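Local coordinates for protein putative aspartyl-tRNA synthetase (PDB 6OD8) that probably attaches L-aspartate to its cognate tRNA(Asp) in an ATP-dependent reaction, as a dimeric class II aminoacyl-tRNA synthetase, at residues A[454-459]-A[470-475]; A[448-453]-A[461-466]; A[274-279]-A[486-491]; A[316-321]-A[325-330]. All blocks are in the same frame, centred on the assembly; numbering follows the deposited sequence.

Contact 1: residues A[454-459]-A[470-475]; sequences SARPFY and TNSYDM
Arg-456 reaches from the loop 454-459 across Ser-472 to Asp-474, tying that loop to strand 472-477 of the large mixed sheet at the heart of the class II synthetase fold. The ionic element is a salt bridge. Both terminal nitrogens of the arginine converge on one oxygen: Arg-456 NH1 and NH2 each stand 2.9 Å from Asp-474 OD1. That oxygen lies close to the guanidinium plane, yet the two nitrogens meet it from the same face of the carboxylate, whose plane is turned 41° from the guanidinium. Geometrically this is an end-on grip on a single atom, distinct from a paired bridge to both oxygens. OD1 also has a hydrogen bond to Ser-484 of the adjoining strand 480-487, which would help fix the rotation of the carboxylate.

Hydrogen bonds to uncharged acceptors hold the root of the guanidinium. Arg-456 NE donates to Ser-472 OG at 3.2 Å, with the acceptor tilted 29° from the guanidinium plane. Ser-472 OG in turn donates to Thr-470 OG1 over 2.6 Å, and Thr-470 OG1 has a further bond to the carbonyl of Phe-451, giving a short relay of hydroxyls. NH2 adds a weak bond to the carbonyl of Tyr-473.

Van der Waals, cation-pi and water-mediated contacts complete the set. Arg-456 CG lies 3.5 Å from Thr-470 OG1, and the bends at chi2 (-45°) and chi3 carry the chain along the strand, while the Phe-451 ring makes a cation-pi contact with the guanidinium. A water 2.6 Å from Asp-474 OD2 donates to that oxygen and weakly accepts from Arg-456 NH1.

Contact 2: residues A[448-453]-A[461-466]; sequences SDRFPS and MECKDD. With EDO (1,2-ethanediol), chain F; EDO (1,2-ethanediol), chain C; EDO (1,2-ethanediol), chain E.
Arg-450 meets Cys-463 and Asp-465 with the outer part of a long side chain that can be followed atom by atom. Its backbone has a positive phi of 77°, marking a sharp change of course just after strand 445-449. Beyond CB the chain is extended from CG to NE and runs past the cysteine sulfur: Arg-450 CG lies 4.1 Å from Cys-463 SG and Arg-450 CD 4.0 Å from it. At the head group the approach tightens, with Arg-450 CZ 3.6 Å from Cys-463 SG. The sulfur lies over one guanidinium face, above its centre.

The tip is held at its edge. Arg-450 NH1 donates to the syn lone pair of Asp-465 OD2 at 3.0 Å. Arg-450 NH2 donates to Asp-465 OD1 at 2.9 Å, meeting it on its syn side but tilted from the carboxylate plane. One nitrogen serves each oxygen, although the two planes are twisted 42° apart. Asp-465 is exposed, so solvent probably weakens this pair.

At the other end, Ser-453 OG and Glu-462 OE2 are too far apart to bond directly; a water 2.8 Å from Ser-453 OG donates weakly to that carboxylate oxygen. Arg-498 NH1 forms a salt bridge with Glu-462 OE2 and a hydrogen bond with Ser-453 OG. Glu-462 O accepts from Gln-64 of the second subunit. The segments thus fold a long excursion between two neighbouring sheet strands back on itself, where the N-terminal part of the second subunit lies against the class II catalytic domain.

Contact 3: residues A[274-279]-A[486-491]; sequences SPQLYK and AQRIHD. With EDO (1,2-ethanediol), chain G.
The pocket that in aspartyl-tRNA synthetases receives the amino acid probably brings Gln-276, Lys-279 and Arg-488 together, consistent with the roles of matching residues in relatives. No direct hydrogen bond spans the two segments; they are joined by an amide nitrogen over a guanidinium face and by one common water. The amide of Gln-276 stands nearly upright on the guanidinium of Arg-488, the planes being 80° apart. Gln-276 NE2 lies over one face, 3.3 Å from Arg-488 NE; both are donors, and each finds its acceptor outside the segments, NE2 at Gln-280 OE1 and NE at Glu-317 OE2.

Gln-276 places its amide there with CG opposite the backbone N (chi1 177°) and a bend at chi2, and Gln-276 OE1 accepts a hydrogen bond from the water, 2.8 Å away. The same water accepts from Lys-279 NZ at 2.7 Å and weakly from Arg-488 NH2.

In the class II fold this joins the first turn of helix 276-283 to the end of strand 480-487 in the central sheet. The helix start carries an ST turn, in which Gln-276 N donates to Ser-274 OG over 3.1 Å. Lys-279 NZ approaches Arg-488 NH2 to 3.9 Å, its extended chain crossing the arginine at about a right angle. Asp-315 OD2 forms a salt bridge with Lys-279 NZ and the carbonyl of Val-316 accepts from it, which probably tempers the effect of the two neighbouring positive charges.

Contact 4: residues A[316-321]-A[325-330]; sequences VEMRID and YEVLDV. With EDO (1,2-ethanediol), chain H.
Glu-326 and Val-327, on the first turn of helix 325-342, pack back on the end of strand 310-319, a strand-turn-helix unit in which the helix covers the central sheet of the class II catalytic domain. Strand 316-319 and helix 325-330 run in largely opposed senses, 135° between their directions, with axes 9.4 Å apart.

The first shell has an apolar and a polar half. In the apolar half Met-318, Ile-320 and Val-327 interlock: Ile-320 CG2 meets Val-327 CG2 at 3.6 Å, and Met-318 CG lies 4.0 Å from that same methyl. Met-318 projects its CG between the backbone N and carbonyl carbon (chi1 57°), and with an extended chi2 this carries Met-318 SD to Val-330 CG2, 3.9 Å away; the bend at chi3 brings CE beside the carbonyl of Glu-326. In the polar half Glu-326, extended beyond CG, brings Glu-326 OE1 within 2.8 Å of Asp-321 N; this bond is nearly straight, 165° at the hydrogen, and enters on the syn side of the carboxylate.

Behind the apolar half, Val-327 is backed by Phe-526 and Tyr-473 of other strands of the sheet. Around the polar half, Glu-326 OE2 accepts from the backbone N of Glu-322 and of His-323, so one carboxylate gathers three consecutive N-H groups. Farther out, Asp-321 O bonds Arg-92 of the second subunit, and Arg-319 NH2 bridges to Asp-111 there. The three backbone donors probably stabilise the Glu-326 carboxylate despite Asp-321 OD1, which lies 4.0 Å from Glu-326 OE1.

Overall arrangement
All four contacts reach one sheet, but they sample different depths of it. Contacts 1 and 3 are buried and polar, whereas contacts 2 and 4 are partly buried, the former depending on an exposed salt bridge and the latter combining methyl and thioether packing with one carboxylate-to-backbone bond. Contacts 1 and 2, with centres about 7 Å apart, lie on neighbouring strands 472-477 and 445-449 and share the loop between them; Ser-472 O lies 2.7 Å from Arg-450 N, a probable hydrogen bond. Contacts 3 and 4 meet through the Arg-488 to Glu-317 salt bridge, joining the probable amino-acid pocket to the helix-backed strand. Tyr-325 OH and Asp-449 OD2 link contacts 4 and 2.

Contact 1: residues A[454-459]-A[470-475]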
# COMPACT_ATOMS: atom_id res chain seq x y z
N SER A 454 -15.48 -14.31 25.79
CA SER A 454 -15.36 -15.63 25.18
C SER A 454 -15.25 -15.57 23.66
O SER A 454 -14.76 -16.53 23.05
CB SER A 454 -16.56 -16.49 25.59
OG SER A 454 -17.74 -15.95 25.03
N ALA A 455 -15.67 -14.47 23.03
CA ALA A 455 -15.63 -14.33 21.58
C ALA A 455 -14.38 -13.62 21.05
O ALA A 455 -14.26 -13.43 19.83
CB ALA A 455 -16.87 -13.58 21.10
N ARG A 456 -13.45 -13.22 21.91
CA ARG A 456 -12.35 -12.36 21.52
C ARG A 456 -11.00 -13.03 21.75
O ARG A 456 -10.87 -13.89 22.64
CB ARG A 456 -12.39 -11.03 22.28
CG ARG A 456 -13.62 -10.20 21.98
CD ARG A 456 -13.93 -10.14 20.49
NE ARG A 456 -14.10 -8.76 20.07
CZ ARG A 456 -14.73 -8.37 18.97
NH1 ARG A 456 -15.30 -9.24 18.16
NH2 ARG A 456 -14.81 -7.07 18.70
N PRO A 457 -9.98 -12.63 20.99
CA PRO A 457 -8.64 -13.23 21.13
C PRO A 457 -7.99 -12.92 22.47
O PRO A 457 -8.41 -12.03 23.21
CB PRO A 457 -7.85 -12.55 19.98
CG PRO A 457 -8.84 -12.07 19.04
CD PRO A 457 -10.06 -11.71 19.84
N PHE A 458 -6.90 -13.65 22.74
CA PHE A 458 -6.23 -13.58 24.04
C PHE A 458 -5.64 -12.19 24.30
O PHE A 458 -5.46 -11.82 25.47
CB PHE A 458 -5.12 -14.66 24.12
CG PHE A 458 -3.96 -14.42 23.19
CD1 PHE A 458 -2.80 -13.81 23.66
CD2 PHE A 458 -4.03 -14.79 21.85
CE1 PHE A 458 -1.74 -13.56 22.80
CE2 PHE A 458 -2.96 -14.54 20.98
CZ PHE A 458 -1.82 -13.93 21.46
N TYR A 459 -5.31 -11.43 23.26
CA TYR A 459 -4.71 -10.11 23.43
C TYR A 459 -5.73 -8.98 23.65
O TYR A 459 -5.34 -7.82 23.74
CB TYR A 459 -3.82 -9.76 22.23
CG TYR A 459 -4.42 -10.01 20.87
CD1 TYR A 459 -5.34 -9.13 20.31
CD2 TYR A 459 -4.06 -11.14 20.13
CE1 TYR A 459 -5.90 -9.36 19.07
CE2 TYR A 459 -4.61 -11.37 18.87
CZ TYR A 459 -5.52 -10.49 18.36
OH TYR A 459 -6.10 -10.70 17.13
N THR A 470 -15.31 -7.23 27.02
CA THR A 470 -14.01 -6.72 26.62
C THR A 470 -14.14 -5.31 26.08
O THR A 470 -15.22 -4.85 25.69
CB THR A 470 -13.36 -7.61 25.53
OG1 THR A 470 -14.27 -7.72 24.42
CG2 THR A 470 -13.06 -9.00 26.10
N ASN A 471 -13.00 -4.62 26.08
CA ASN A 471 -12.87 -3.28 25.52
C ASN A 471 -12.71 -3.42 24.01
O ASN A 471 -11.64 -3.19 23.46
CB ASN A 471 -11.67 -2.58 26.13
CG ASN A 471 -11.85 -2.29 27.60
OD1 ASN A 471 -12.98 -2.20 28.08
ND2 ASN A 471 -10.73 -2.13 28.32
N SER A 472 -13.81 -3.78 23.35
CA SER A 472 -13.73 -4.13 21.93
C SER A 472 -15.06 -3.83 21.25
O SER A 472 -16.09 -3.69 21.92
CB SER A 472 -13.39 -5.61 21.76
OG SER A 472 -14.46 -6.42 22.21
N TYR A 473 -15.04 -3.77 19.92
CA TYR A 473 -16.27 -3.53 19.16
C TYR A 473 -16.16 -4.22 17.81
O TYR A 473 -15.06 -4.53 17.33
CB TYR A 473 -16.54 -2.01 18.98
CG TYR A 473 -15.48 -1.40 18.09
CD1 TYR A 473 -15.59 -1.43 16.70
CD2 TYR A 473 -14.33 -0.84 18.65
CE1 TYR A 473 -14.59 -0.92 15.87
CE2 TYR A 473 -13.32 -0.31 17.84
CZ TYR A 473 -13.45 -0.35 16.46
OH TYR A 473 -12.45 0.16 15.67
N ASP A 474 -17.31 -4.42 17.17
CA ASP A 474 -17.38 -4.82 15.77
C ASP A 474 -18.14 -3.74 15.00
O ASP A 474 -19.07 -3.13 15.52
CB ASP A 474 -18.14 -6.15 15.58
CG ASP A 474 -17.25 -7.38 15.70
OD1 ASP A 474 -16.08 -7.26 16.12
OD2 ASP A 474 -17.75 -8.48 15.37
N MET A 475 -17.74 -3.54 13.75
CA MET A 475 -18.49 -2.74 12.79
C MET A 475 -19.16 -3.62 11.74
O MET A 475 -18.58 -4.61 11.28
CB MET A 475 -17.61 -1.74 12.04
CG MET A 475 -16.90 -0.77 12.93
SD MET A 475 -15.85 0.34 11.95
CE MET A 475 -15.94 1.82 12.96
O HOH W 1 -16.25 -10.61 15.37

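Contact 2: residues A[448-453]-A[461-466]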
# COMPACT_ATOMS: atom_id res chain seq x y z
N SER A 448 -21.27 -2.40 17.19
CA SER A 448 -21.73 -3.07 18.40
C SER A 448 -20.57 -3.04 19.38
O SER A 448 -19.48 -3.54 19.07
CB SER A 448 -22.15 -4.52 18.13
OG SER A 448 -22.60 -5.15 19.35
N ASP A 449 -20.82 -2.50 20.57
CA ASP A 449 -19.80 -2.12 21.54
C ASP A 449 -19.76 -3.10 22.72
O ASP A 449 -20.81 -3.46 23.26
CB ASP A 449 -20.10 -0.70 22.03
CG ASP A 449 -19.02 -0.16 22.90
OD1 ASP A 449 -17.85 -0.48 22.63
OD2 ASP A 449 -19.35 0.59 23.86
N ARG A 450 -18.55 -3.51 23.10
CA ARG A 450 -18.26 -4.30 24.30
C ARG A 450 -18.60 -5.78 24.12
O ARG A 450 -19.56 -6.28 24.72
CB ARG A 450 -18.99 -3.76 25.53
CG ARG A 450 -18.21 -2.76 26.35
CD ARG A 450 -18.87 -2.58 27.72
NE ARG A 450 -18.02 -1.78 28.61
CZ ARG A 450 -17.97 -1.92 29.93
NH1 ARG A 450 -18.72 -2.84 30.52
NH2 ARG A 450 -17.17 -1.15 30.65
N PHE A 451 -17.80 -6.49 23.34
CA PHE A 451 -18.11 -7.88 23.02
C PHE A 451 -17.78 -8.79 24.20
O PHE A 451 -16.91 -8.47 25.01
CB PHE A 451 -17.33 -8.33 21.79
CG PHE A 451 -18.12 -8.23 20.53
CD1 PHE A 451 -18.44 -9.36 19.80
CD2 PHE A 451 -18.56 -7.00 20.09
CE1 PHE A 451 -19.18 -9.27 18.62
CE2 PHE A 451 -19.30 -6.89 18.94
CZ PHE A 451 -19.62 -8.03 18.20
N PRO A 452 -18.44 -9.95 24.28
CA PRO A 452 -18.12 -10.90 25.35
C PRO A 452 -16.69 -11.43 25.21
O PRO A 452 -16.18 -11.63 24.10
CB PRO A 452 -19.16 -12.01 25.16
CG PRO A 452 -20.23 -11.41 24.31
CD PRO A 452 -19.53 -10.44 23.42
N SER A 453 -16.06 -11.65 26.37
CA SER A 453 -14.68 -12.10 26.43
C SER A 453 -14.48 -13.43 25.71
O SER A 453 -13.46 -13.65 25.06
CB SER A 453 -14.25 -12.18 27.89
OG SER A 453 -13.32 -13.24 28.12
N MET A 461 -8.12 -6.61 25.75
CA MET A 461 -8.27 -6.15 27.14
C MET A 461 -9.70 -6.34 27.62
O MET A 461 -10.65 -5.95 26.95
CB MET A 461 -7.88 -4.66 27.25
CG MET A 461 -7.92 -4.11 28.70
SD MET A 461 -6.54 -4.65 29.70
CE MET A 461 -5.24 -3.52 29.10
N GLU A 462 -9.85 -6.96 28.81
CA GLU A 462 -11.16 -7.15 29.41
C GLU A 462 -11.64 -5.86 30.10
O GLU A 462 -10.85 -5.02 30.52
CB GLU A 462 -11.12 -8.30 30.43
CG GLU A 462 -10.95 -9.68 29.77
CD GLU A 462 -10.37 -10.73 30.71
OE1 GLU A 462 -10.24 -10.46 31.92
OE2 GLU A 462 -10.04 -11.84 30.22
N CYS A 463 -12.97 -5.72 30.22
CA CYS A 463 -13.51 -4.59 30.98
C CYS A 463 -13.22 -4.77 32.47
O CYS A 463 -13.46 -5.85 33.03
CB CYS A 463 -15.03 -4.45 30.78
SG CYS A 463 -15.50 -4.35 29.05
N LYS A 464 -12.73 -3.70 33.09
CA LYS A 464 -12.43 -3.73 34.52
C LYS A 464 -13.67 -4.01 35.36
O LYS A 464 -13.60 -4.74 36.36
CB LYS A 464 -11.82 -2.39 34.94
CG LYS A 464 -11.24 -2.43 36.35
CD LYS A 464 -10.27 -1.31 36.58
CE LYS A 464 -9.33 -1.67 37.72
NZ LYS A 464 -10.09 -1.95 38.97
N ASP A 465 -14.81 -3.42 34.99
CA ASP A 465 -16.03 -3.56 35.78
C ASP A 465 -16.68 -4.92 35.61
O ASP A 465 -17.47 -5.33 36.47
CB ASP A 465 -17.03 -2.46 35.40
CG ASP A 465 -17.22 -2.34 33.89
OD1 ASP A 465 -16.22 -2.18 33.15
OD2 ASP A 465 -18.38 -2.41 33.43
N ASP A 466 -16.36 -5.66 34.55
CA ASP A 466 -17.12 -6.86 34.23
C ASP A 466 -16.27 -7.67 33.25
O ASP A 466 -16.30 -7.39 32.05
CB ASP A 466 -18.47 -6.47 33.63
CG ASP A 466 -19.41 -7.65 33.48
OD1 ASP A 466 -18.93 -8.80 33.53
OD2 ASP A 466 -20.64 -7.42 33.31
C1 EDO F . -7.37 -8.21 32.85
O1 EDO F . -8.76 -8.49 33.11
C2 EDO F . -7.22 -7.56 31.47
O2 EDO F . -7.82 -8.39 30.46
C1 EDO C . -7.74 -13.54 32.77
O1 EDO C . -7.70 -13.00 31.44
C2 EDO C . -8.29 -12.50 33.74
O2 EDO C . -9.73 -12.54 33.74
C1 EDO E . -22.43 2.08 23.16
O1 EDO E . -21.33 2.82 22.64
C2 EDO E . -23.74 2.68 22.66
O2 EDO E . -24.20 3.71 23.55
O HOH W 2 -12.78 -13.22 30.85

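Contact 3: residues A[274-279]-A[486-491]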
# COMPACT_ATOMS: atom_id res chain seq x y z
N SER A 274 -2.25 -12.21 9.53
CA SER A 274 -2.46 -10.77 9.58
C SER A 274 -1.24 -10.16 10.23
O SER A 274 -0.46 -10.89 10.86
CB SER A 274 -3.73 -10.42 10.37
OG SER A 274 -3.41 -10.31 11.73
N PRO A 275 -1.04 -8.84 10.10
CA PRO A 275 0.12 -8.22 10.75
C PRO A 275 -0.13 -7.90 12.22
O PRO A 275 0.59 -7.09 12.79
CB PRO A 275 0.33 -6.95 9.92
CG PRO A 275 -1.09 -6.55 9.57
CD PRO A 275 -1.82 -7.86 9.32
N GLN A 276 -1.17 -8.49 12.83
CA GLN A 276 -1.58 -8.14 14.20
C GLN A 276 -0.41 -8.02 15.18
O GLN A 276 -0.26 -7.00 15.85
CB GLN A 276 -2.56 -9.19 14.73
CG GLN A 276 -2.98 -8.95 16.18
CD GLN A 276 -3.80 -7.68 16.31
OE1 GLN A 276 -4.69 -7.43 15.50
NE2 GLN A 276 -3.48 -6.86 17.30
N LEU A 277 0.39 -9.07 15.31
CA LEU A 277 1.44 -9.03 16.32
C LEU A 277 2.48 -7.95 16.02
O LEU A 277 2.90 -7.22 16.92
CB LEU A 277 2.11 -10.40 16.43
CG LEU A 277 1.23 -11.64 16.64
CD1 LEU A 277 2.13 -12.82 16.98
CD2 LEU A 277 0.20 -11.43 17.75
N TYR A 278 2.90 -7.82 14.76
CA TYR A 278 3.92 -6.84 14.40
C TYR A 278 3.43 -5.41 14.58
O TYR A 278 4.19 -4.54 15.03
CB TYR A 278 4.40 -7.06 12.96
CG TYR A 278 5.12 -8.37 12.83
CD1 TYR A 278 6.36 -8.55 13.42
CD2 TYR A 278 4.57 -9.43 12.12
CE1 TYR A 278 7.03 -9.76 13.34
CE2 TYR A 278 5.25 -10.65 12.03
CZ TYR A 278 6.45 -10.80 12.64
OH TYR A 278 7.11 -12.00 12.55
N LYS A 279 2.18 -5.12 14.21
CA LYS A 279 1.74 -3.73 14.35
C LYS A 279 1.69 -3.32 15.82
O LYS A 279 1.98 -2.16 16.14
CB LYS A 279 0.40 -3.49 13.64
CG LYS A 279 -0.85 -4.19 14.24
CD LYS A 279 -2.08 -3.81 13.40
CE LYS A 279 -3.29 -4.63 13.85
NZ LYS A 279 -4.57 -4.02 13.38
N ALA A 486 -10.16 -3.06 19.12
CA ALA A 486 -10.09 -3.28 20.56
C ALA A 486 -8.86 -2.61 21.15
O ALA A 486 -7.87 -2.36 20.46
CB ALA A 486 -10.03 -4.77 20.90
N GLN A 487 -8.95 -2.35 22.46
CA GLN A 487 -7.74 -2.15 23.25
C GLN A 487 -7.03 -3.49 23.45
O GLN A 487 -7.65 -4.50 23.79
CB GLN A 487 -8.09 -1.54 24.62
CG GLN A 487 -6.85 -1.31 25.47
CD GLN A 487 -7.14 -0.75 26.87
OE1 GLN A 487 -8.29 -0.63 27.30
NE2 GLN A 487 -6.08 -0.36 27.58
N ARG A 488 -5.70 -3.47 23.29
CA ARG A 488 -4.89 -4.65 23.53
C ARG A 488 -4.43 -4.70 24.99
O ARG A 488 -4.44 -3.69 25.70
CB ARG A 488 -3.64 -4.68 22.64
CG ARG A 488 -3.87 -4.18 21.19
CD ARG A 488 -4.92 -5.00 20.46
NE ARG A 488 -5.04 -4.51 19.08
CZ ARG A 488 -6.00 -4.84 18.22
NH1 ARG A 488 -7.01 -5.65 18.56
NH2 ARG A 488 -5.96 -4.31 17.01
N ILE A 489 -3.96 -5.86 25.41
CA ILE A 489 -3.36 -6.02 26.74
C ILE A 489 -1.89 -5.65 26.61
O ILE A 489 -1.12 -6.36 25.95
CB ILE A 489 -3.53 -7.45 27.26
CG1 ILE A 489 -5.02 -7.81 27.40
CG2 ILE A 489 -2.79 -7.63 28.60
CD1 ILE A 489 -5.27 -9.24 27.88
N HIS A 490 -1.48 -4.54 27.23
CA HIS A 490 -0.10 -4.10 27.08
C HIS A 490 0.77 -4.54 28.25
O HIS A 490 1.98 -4.30 28.25
CB HIS A 490 -0.02 -2.58 26.89
CG HIS A 490 -0.62 -1.79 28.01
ND1 HIS A 490 -1.98 -1.74 28.23
CD2 HIS A 490 -0.04 -1.05 28.98
CE1 HIS A 490 -2.21 -0.99 29.30
NE2 HIS A 490 -1.06 -0.57 29.78
N ASP A 491 0.17 -5.23 29.24
CA ASP A 491 0.91 -5.76 30.37
C ASP A 491 1.29 -7.21 30.09
O ASP A 491 0.40 -8.05 29.92
CB ASP A 491 0.07 -5.71 31.64
CG ASP A 491 0.80 -6.30 32.83
OD1 ASP A 491 1.64 -5.59 33.40
OD2 ASP A 491 0.53 -7.48 33.19
C1 EDO G . 1.92 -13.19 13.27
O1 EDO G . 0.67 -13.74 12.82
C2 EDO G . 2.08 -11.77 12.73
O2 EDO G . 0.98 -10.91 13.14
O HOH W 3 -6.44 -5.52 14.56

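Contact 4: residues A[316-321]-A[325-330]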
# COMPACT_ATOMS: atom_id res chain seq x y z
N VAL A 316 -4.63 -0.97 11.15
CA VAL A 316 -4.34 0.25 11.89
C VAL A 316 -4.01 -0.15 13.33
O VAL A 316 -4.66 -1.02 13.90
CB VAL A 316 -5.53 1.24 11.84
CG1 VAL A 316 -5.26 2.48 12.70
CG2 VAL A 316 -5.85 1.65 10.39
N GLU A 317 -2.98 0.48 13.91
CA GLU A 317 -2.74 0.35 15.35
C GLU A 317 -2.28 1.70 15.88
O GLU A 317 -1.59 2.44 15.17
CB GLU A 317 -1.71 -0.78 15.66
CG GLU A 317 -1.73 -1.31 17.14
CD GLU A 317 -2.86 -2.32 17.40
OE1 GLU A 317 -3.50 -2.80 16.44
OE2 GLU A 317 -3.10 -2.64 18.59
N MET A 318 -2.67 2.04 17.12
CA MET A 318 -2.35 3.37 17.64
C MET A 318 -2.29 3.35 19.16
O MET A 318 -2.97 2.56 19.81
CB MET A 318 -3.39 4.39 17.18
CG MET A 318 -4.82 3.97 17.64
SD MET A 318 -6.07 5.09 17.01
CE MET A 318 -5.89 6.37 18.25
N ARG A 319 -1.47 4.25 19.73
CA ARG A 319 -1.53 4.48 21.17
C ARG A 319 -2.91 4.97 21.58
O ARG A 319 -3.60 5.66 20.83
CB ARG A 319 -0.54 5.54 21.60
CG ARG A 319 0.87 5.27 21.34
CD ARG A 319 1.64 6.47 21.83
NE ARG A 319 3.02 6.34 21.44
CZ ARG A 319 3.89 7.33 21.50
NH1 ARG A 319 3.50 8.53 21.94
NH2 ARG A 319 5.12 7.11 21.11
N ILE A 320 -3.29 4.68 22.82
CA ILE A 320 -4.45 5.32 23.41
C ILE A 320 -4.04 6.02 24.69
O ILE A 320 -3.17 5.54 25.43
CB ILE A 320 -5.61 4.33 23.67
CG1 ILE A 320 -5.23 3.27 24.67
CG2 ILE A 320 -6.03 3.65 22.39
CD1 ILE A 320 -6.45 2.56 25.22
N ASP A 321 -4.64 7.18 24.94
CA ASP A 321 -4.42 7.90 26.19
C ASP A 321 -5.18 7.24 27.32
O ASP A 321 -4.62 6.95 28.39
CB ASP A 321 -4.88 9.36 26.07
CG ASP A 321 -4.02 10.20 25.12
OD1 ASP A 321 -4.57 11.16 24.54
OD2 ASP A 321 -2.82 9.93 24.96
N TYR A 325 -12.33 3.89 23.00
CA TYR A 325 -13.15 4.77 22.17
C TYR A 325 -12.29 5.72 21.34
O TYR A 325 -12.78 6.25 20.33
CB TYR A 325 -14.14 5.60 23.02
CG TYR A 325 -15.29 4.78 23.57
CD1 TYR A 325 -16.08 5.28 24.61
CD2 TYR A 325 -15.59 3.52 23.06
CE1 TYR A 325 -17.12 4.52 25.13
CE2 TYR A 325 -16.65 2.76 23.57
CZ TYR A 325 -17.40 3.27 24.60
OH TYR A 325 -18.45 2.54 25.12
N GLU A 326 -11.03 5.96 21.73
CA GLU A 326 -10.14 6.74 20.88
C GLU A 326 -9.87 6.03 19.56
O GLU A 326 -9.74 6.67 18.51
CB GLU A 326 -8.83 7.02 21.62
CG GLU A 326 -9.05 7.82 22.88
CD GLU A 326 -7.81 7.86 23.78
OE1 GLU A 326 -6.69 7.97 23.24
OE2 GLU A 326 -7.99 7.79 25.00
N VAL A 327 -9.75 4.69 19.62
CA VAL A 327 -9.61 3.86 18.42
C VAL A 327 -10.88 3.88 17.59
O VAL A 327 -10.85 4.05 16.36
CB VAL A 327 -9.26 2.41 18.81
CG1 VAL A 327 -9.18 1.53 17.54
CG2 VAL A 327 -7.96 2.37 19.60
N LEU A 328 -12.03 3.70 18.25
CA LEU A 328 -13.30 3.72 17.57
C LEU A 328 -13.58 5.08 16.95
O LEU A 328 -14.13 5.17 15.84
CB LEU A 328 -14.40 3.32 18.58
CG LEU A 328 -15.83 3.39 18.09
CD1 LEU A 328 -16.00 2.44 16.89
CD2 LEU A 328 -16.76 3.00 19.26
N ASP A 329 -13.18 6.16 17.63
CA ASP A 329 -13.30 7.50 17.05
C ASP A 329 -12.56 7.59 15.71
O ASP A 329 -13.09 8.12 14.73
CB ASP A 329 -12.74 8.56 18.02
CG ASP A 329 -13.63 8.81 19.23
OD1 ASP A 329 -14.79 8.33 19.27
OD2 ASP A 329 -13.15 9.50 20.16
N VAL A 330 -11.33 7.07 15.66
CA VAL A 330 -10.55 7.11 14.42
C VAL A 330 -11.20 6.23 13.35
O VAL A 330 -11.35 6.64 12.20
CB VAL A 330 -9.09 6.68 14.69
CG1 VAL A 330 -8.36 6.30 13.40
CG2 VAL A 330 -8.35 7.85 15.40
C1 EDO H . -16.93 9.71 14.27
O1 EDO H . -16.79 10.99 13.63
C2 EDO H . -16.25 9.70 15.64
O2 EDO H . -15.00 10.39 15.56